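Local coordinates for protein GDNF family receptor alpha-3 (Homo sapiens, PDB 2GH0) that serves as the cell-surface receptor for the neurotrophic factor artemin, whose binding leads to activation of the RET receptor, at residues Asn22-Cys36 against Gln49-His61. Sequence-based numbering, arbitrary orientation.
Sequences NDKCDRLRKAYGEAC and QLLTFFEKAAEPH
L28 of helix 23-35 packs against F53 of helix 49-56, the two segments running nearly antiparallel at 166° with their axes 8.7 Å apart. L28 CB sits 3.5 Å from F53 CD1, the edge of Y32 points at one face of the F53 ring in a T-shaped stack with planes at 73°, and A57 CB lies over the other face. C25 SG meets the ring's rim, 3.8 Å from F53 CE1, a cysteine sulfur-aromatic contact. Y32 holds CG between its backbone N and carbonyl carbon, which turns the ring toward helix 49-56, where L50 CD2 makes a CH-pi contact over one face. Q49 bends at chi2, bringing CG to 3.6 Å from A35 CB. Two waters bridge the two segments. One gives hydrogens to L28 O and Q49 O; the other joins N22 OD1, A58 N and H61 ND1, tying the N-terminal end of helix 23-35 to the turn into helix 59-66. N22 OD1 also N-caps helix 23-35 through C25 N, and N22 CB lies over one face of the H61 ring, amide and ring planes 34° apart. R29 forms a salt bridge with an acidic side chain of the chain of another protein, whose aromatic ring meets Y32. Disulfide C36-C46 links this helix pair and C25-C19 ties in helix 11-20, as befits the disulfide-rich, all-helical GDNF/GAS1 domain, the first of two in this chain.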
loop_
_atom_site.group_PDB
_atom_site.type_symbol
_atom_site.label_atom_id
_atom_site.label_comp_id
_atom_site.label_asym_id
_atom_site.label_seq_id
_atom_site.Cartn_x
_atom_site.Cartn_y
_atom_site.Cartn_z
ATOM N N ASN C 22 0.196 30.161 -12.312
ATOM C CA ASN C 22 1.034 30.790 -11.285
ATOM C C ASN C 22 0.680 30.080 -9.999
ATOM O O ASN C 22 -0.483 30.068 -9.639
ATOM C CB ASN C 22 0.722 32.312 -11.178
ATOM C CG ASN C 22 1.479 32.982 -10.038
ATOM O OD1 ASN C 22 0.934 33.121 -8.942
ATOM N ND2 ASN C 22 2.793 33.316 -10.258
ATOM N N ASP C 23 1.664 29.478 -9.350
ATOM C CA ASP C 23 1.447 28.616 -8.187
ATOM C C ASP C 23 0.599 29.310 -7.153
ATOM O O ASP C 23 -0.383 28.728 -6.709
ATOM C CB ASP C 23 2.761 28.164 -7.536
ATOM C CG ASP C 23 3.668 27.422 -8.487
ATOM O OD1 ASP C 23 3.237 27.177 -9.636
ATOM O OD2 ASP C 23 4.821 27.103 -8.104
ATOM N N LYS C 24 0.994 30.534 -6.797
ATOM C CA LYS C 24 0.362 31.314 -5.721
ATOM C C LYS C 24 -1.075 31.655 -6.067
ATOM O O LYS C 24 -1.979 31.469 -5.251
ATOM C CB LYS C 24 1.150 32.609 -5.409
ATOM C CG LYS C 24 0.349 33.653 -4.639
ATOM C CD LYS C 24 1.218 34.855 -4.279
ATOM C CE LYS C 24 1.590 35.713 -5.501
ATOM N NZ LYS C 24 2.801 36.562 -5.190
ATOM N N CYS C 25 -1.299 32.156 -7.275
ATOM C CA CYS C 25 -2.641 32.543 -7.687
ATOM C C CYS C 25 -3.570 31.320 -7.850
ATOM O O CYS C 25 -4.773 31.394 -7.526
ATOM C CB CYS C 25 -2.579 33.302 -9.024
ATOM S SG CYS C 25 -4.075 34.093 -9.507
ATOM N N ASP C 26 -3.047 30.239 -8.429
ATOM C CA ASP C 26 -3.819 29.008 -8.544
ATOM C C ASP C 26 -4.369 28.586 -7.175
ATOM O O ASP C 26 -5.545 28.218 -7.038
ATOM C CB ASP C 26 -2.914 27.880 -9.099
ATOM C CG ASP C 26 -3.662 26.541 -9.251
ATOM O OD1 ASP C 26 -4.774 26.560 -9.816
ATOM O OD2 ASP C 26 -3.172 25.525 -8.749
ATOM N N ARG C 27 -3.523 28.606 -6.147
ATOM C CA ARG C 27 -3.964 28.064 -4.847
ATOM C C ARG C 27 -5.075 28.963 -4.286
ATOM O O ARG C 27 -6.041 28.460 -3.698
ATOM C CB ARG C 27 -2.818 27.919 -3.871
ATOM C CG ARG C 27 -1.883 26.701 -4.230
ATOM C CD ARG C 27 -1.598 25.783 -3.087
ATOM N NE ARG C 27 -0.465 24.908 -3.421
ATOM C CZ ARG C 27 0.026 23.979 -2.623
ATOM N NH1 ARG C 27 -0.508 23.784 -1.420
ATOM N NH2 ARG C 27 1.052 23.242 -3.028
ATOM N N LEU C 28 -4.910 30.277 -4.460
ATOM C CA LEU C 28 -5.895 31.265 -3.900
ATOM C C LEU C 28 -7.235 31.217 -4.653
ATOM O O LEU C 28 -8.314 31.411 -4.056
ATOM C CB LEU C 28 -5.316 32.678 -3.940
ATOM C CG LEU C 28 -4.092 32.839 -3.022
ATOM C CD1 LEU C 28 -3.452 34.162 -3.462
ATOM C CD2 LEU C 28 -4.496 32.958 -1.583
ATOM N N ARG C 29 -7.163 31.024 -5.963
ATOM C CA ARG C 29 -8.386 30.933 -6.802
ATOM C C ARG C 29 -9.097 29.630 -6.467
ATOM O O ARG C 29 -10.312 29.608 -6.309
ATOM C CB ARG C 29 -8.020 30.940 -8.298
ATOM C CG ARG C 29 -9.257 30.800 -9.206
ATOM C CD ARG C 29 -8.874 31.064 -10.702
ATOM N NE ARG C 29 -9.960 30.671 -11.604
ATOM C CZ ARG C 29 -10.120 29.452 -12.120
ATOM N NH1 ARG C 29 -9.264 28.467 -11.877
ATOM N NH2 ARG C 29 -11.138 29.226 -12.931
ATOM N N LYS C 30 -8.337 28.544 -6.343
ATOM C CA LYS C 30 -8.909 27.244 -5.984
ATOM C C LYS C 30 -9.610 27.317 -4.617
ATOM O O LYS C 30 -10.650 26.673 -4.408
ATOM C CB LYS C 30 -7.821 26.142 -5.952
ATOM C CG LYS C 30 -7.640 25.454 -7.341
ATOM C CD LYS C 30 -7.171 23.977 -7.214
ATOM C CE LYS C 30 -7.510 23.076 -8.441
ATOM N NZ LYS C 30 -6.289 21.925 -8.597
ATOM N N ALA C 31 -8.979 28.019 -3.676
ATOM C CA ALA C 31 -9.523 28.204 -2.345
ATOM C C ALA C 31 -10.901 28.886 -2.338
ATOM O O ALA C 31 -11.814 28.395 -1.673
ATOM C CB ALA C 31 -8.539 28.991 -1.464
ATOM N N TYR C 32 -11.079 30.004 -3.066
ATOM C CA TYR C 32 -12.402 30.617 -3.051
ATOM C C TYR C 32 -13.381 29.864 -3.935
ATOM O O TYR C 32 -14.578 29.848 -3.656
ATOM C CB TYR C 32 -12.379 32.134 -3.380
ATOM C CG TYR C 32 -12.397 32.543 -4.869
ATOM C CD1 TYR C 32 -11.270 33.084 -5.484
ATOM C CD2 TYR C 32 -13.568 32.411 -5.641
ATOM C CE1 TYR C 32 -11.308 33.480 -6.836
ATOM C CE2 TYR C 32 -13.630 32.798 -6.953
ATOM C CZ TYR C 32 -12.496 33.340 -7.556
ATOM O OH TYR C 32 -12.542 33.719 -8.899
ATOM N N GLY C 33 -12.879 29.265 -5.021
ATOM C CA GLY C 33 -13.748 28.493 -5.889
ATOM C C GLY C 33 -14.389 27.366 -5.100
ATOM O O GLY C 33 -15.568 27.055 -5.298
ATOM N N GLU C 34 -13.595 26.727 -4.235
ATOM C CA GLU C 34 -14.105 25.668 -3.348
ATOM C C GLU C 34 -15.115 26.204 -2.325
ATOM O O GLU C 34 -16.158 25.563 -2.092
ATOM C CB GLU C 34 -12.964 24.974 -2.591
ATOM C CG GLU C 34 -13.429 23.854 -1.664
ATOM C CD GLU C 34 -12.291 23.021 -1.099
ATOM O OE1 GLU C 34 -11.113 23.445 -1.172
ATOM O OE2 GLU C 34 -12.589 21.932 -0.547
ATOM N N ALA C 35 -14.753 27.299 -1.674
ATOM C CA ALA C 35 -15.608 27.965 -0.653
ATOM C C ALA C 35 -16.939 28.517 -1.208
ATOM O O ALA C 35 -17.920 28.598 -0.497
ATOM C CB ALA C 35 -14.837 29.044 0.052
ATOM N N CYS C 36 -16.970 28.791 -2.503
ATOM C CA CYS C 36 -18.064 29.475 -3.132
ATOM C C CYS C 36 -18.910 28.582 -4.039
ATOM O O CYS C 36 -19.869 29.066 -4.645
ATOM C CB CYS C 36 -17.531 30.656 -3.924
ATOM S SG CYS C 36 -16.637 31.907 -2.977
ATOM N N GLN C 49 -12.763 33.923 1.705
ATOM C CA GLN C 49 -11.784 33.423 0.671
ATOM C C GLN C 49 -11.624 34.399 -0.490
ATOM O O GLN C 49 -10.535 34.507 -1.088
ATOM C CB GLN C 49 -12.172 32.013 0.188
ATOM C CG GLN C 49 -12.070 30.949 1.303
ATOM C CD GLN C 49 -10.641 30.933 1.874
ATOM O OE1 GLN C 49 -9.677 30.734 1.147
ATOM N NE2 GLN C 49 -10.511 31.231 3.145
ATOM N N LEU C 50 -12.694 35.102 -0.853
ATOM C CA LEU C 50 -12.606 36.213 -1.834
ATOM C C LEU C 50 -11.695 37.346 -1.338
ATOM O O LEU C 50 -10.824 37.849 -2.094
ATOM C CB LEU C 50 -14.022 36.742 -2.223
ATOM C CG LEU C 50 -14.812 35.811 -3.165
ATOM C CD1 LEU C 50 -16.225 36.284 -3.192
ATOM C CD2 LEU C 50 -14.253 35.831 -4.612
ATOM N N LEU C 51 -11.875 37.744 -0.088
ATOM C CA LEU C 51 -11.068 38.812 0.482
ATOM C C LEU C 51 -9.596 38.434 0.463
ATOM O O LEU C 51 -8.733 39.248 0.079
ATOM C CB LEU C 51 -11.510 39.115 1.912
ATOM C CG LEU C 51 -12.784 39.989 2.035
ATOM C CD1 LEU C 51 -13.244 39.899 3.465
ATOM C CD2 LEU C 51 -12.534 41.433 1.639
ATOM N N THR C 52 -9.313 37.207 0.852
ATOM C CA THR C 52 -7.912 36.701 0.853
ATOM C C THR C 52 -7.359 36.686 -0.545
ATOM O O THR C 52 -6.193 37.054 -0.763
ATOM C CB THR C 52 -7.875 35.305 1.406
ATOM O OG1 THR C 52 -8.337 35.390 2.761
ATOM C CG2 THR C 52 -6.471 34.729 1.374
ATOM N N PHE C 53 -8.185 36.283 -1.506
ATOM C CA PHE C 53 -7.690 36.179 -2.881
ATOM C C PHE C 53 -7.191 37.542 -3.356
ATOM O O PHE C 53 -6.133 37.637 -3.909
ATOM C CB PHE C 53 -8.779 35.676 -3.882
ATOM C CG PHE C 53 -8.289 35.689 -5.320
ATOM C CD1 PHE C 53 -7.501 34.654 -5.779
ATOM C CD2 PHE C 53 -8.565 36.781 -6.170
ATOM C CE1 PHE C 53 -6.990 34.634 -7.085
ATOM C CE2 PHE C 53 -8.070 36.818 -7.491
ATOM C CZ PHE C 53 -7.258 35.722 -7.942
ATOM N N PHE C 54 -7.990 38.603 -3.223
ATOM C CA PHE C 54 -7.552 39.896 -3.728
ATOM C C PHE C 54 -6.431 40.504 -2.853
ATOM O O PHE C 54 -5.630 41.309 -3.322
ATOM C CB PHE C 54 -8.775 40.840 -3.893
ATOM C CG PHE C 54 -9.648 40.405 -4.980
ATOM C CD1 PHE C 54 -10.797 39.671 -4.735
ATOM C CD2 PHE C 54 -9.233 40.629 -6.292
ATOM C CE1 PHE C 54 -11.561 39.209 -5.803
ATOM C CE2 PHE C 54 -9.967 40.181 -7.365
ATOM C CZ PHE C 54 -11.111 39.446 -7.146
ATOM N N GLU C 55 -6.417 40.153 -1.592
ATOM C CA GLU C 55 -5.360 40.560 -0.728
ATOM C C GLU C 55 -3.979 39.953 -1.073
ATOM O O GLU C 55 -2.952 40.656 -0.983
ATOM C CB GLU C 55 -5.728 40.182 0.687
ATOM C CG GLU C 55 -4.773 40.612 1.644
ATOM C CD GLU C 55 -5.316 40.471 3.052
ATOM O OE1 GLU C 55 -6.440 39.889 3.229
ATOM O OE2 GLU C 55 -4.610 40.957 3.981
ATOM N N LYS C 56 -3.975 38.665 -1.434
ATOM C CA LYS C 56 -2.745 37.890 -1.553
ATOM C C LYS C 56 -2.248 37.695 -2.996
ATOM O O LYS C 56 -1.044 37.601 -3.218
ATOM C CB LYS C 56 -2.867 36.544 -0.811
ATOM C CG LYS C 56 -3.095 36.696 0.722
ATOM C CD LYS C 56 -2.022 37.508 1.387
ATOM C CE LYS C 56 -2.359 37.847 2.880
ATOM N NZ LYS C 56 -1.067 38.159 3.577
ATOM N N ALA C 57 -3.149 37.657 -3.963
ATOM C CA ALA C 57 -2.769 37.384 -5.355
ATOM C C ALA C 57 -2.033 38.605 -5.909
ATOM O O ALA C 57 -2.375 39.724 -5.544
ATOM C CB ALA C 57 -4.007 37.138 -6.197
ATOM N N ALA C 58 -1.089 38.413 -6.849
ATOM C CA ALA C 58 -0.437 39.584 -7.471
ATOM C C ALA C 58 -1.505 40.447 -8.124
ATOM O O ALA C 58 -2.432 39.868 -8.764
ATOM C CB ALA C 58 0.639 39.110 -8.489
ATOM N N GLU C 59 -1.433 41.790 -7.993
ATOM C CA GLU C 59 -2.472 42.635 -8.537
ATOM C C GLU C 59 -2.689 42.362 -10.024
ATOM O O GLU C 59 -3.838 42.318 -10.477
ATOM C CB GLU C 59 -2.241 44.138 -8.316
ATOM C CG GLU C 59 -2.425 44.610 -6.906
ATOM C CD GLU C 59 -1.613 45.859 -6.622
ATOM O OE1 GLU C 59 -1.990 46.908 -7.208
ATOM O OE2 GLU C 59 -0.613 45.798 -5.839
ATOM N N PRO C 60 -1.594 42.225 -10.782
ATOM C CA PRO C 60 -1.881 41.996 -12.198
ATOM C C PRO C 60 -2.641 40.667 -12.499
ATOM O O PRO C 60 -3.375 40.610 -13.462
ATOM C CB PRO C 60 -0.492 42.027 -12.831
ATOM C CG PRO C 60 0.415 42.762 -11.820
ATOM C CD PRO C 60 -0.116 42.343 -10.493
ATOM N N HIS C 61 -2.364 39.598 -11.735
ATOM C CA HIS C 61 -3.122 38.344 -11.879
ATOM C C HIS C 61 -4.574 38.494 -11.464
ATOM O O HIS C 61 -5.495 38.051 -12.147
ATOM C CB HIS C 61 -2.455 37.187 -11.082
ATOM C CG HIS C 61 -1.133 36.779 -11.643
ATOM N ND1 HIS C 61 -0.025 36.576 -10.864
ATOM C CD2 HIS C 61 -0.742 36.555 -12.921
ATOM C CE1 HIS C 61 1.010 36.256 -11.633
ATOM N NE2 HIS C 61 0.598 36.249 -12.890
HETATM O O HOH W 1 -0.321 36.023 -8.177
HETATM O O HOH W 2 -8.404 32.720 -1.683
#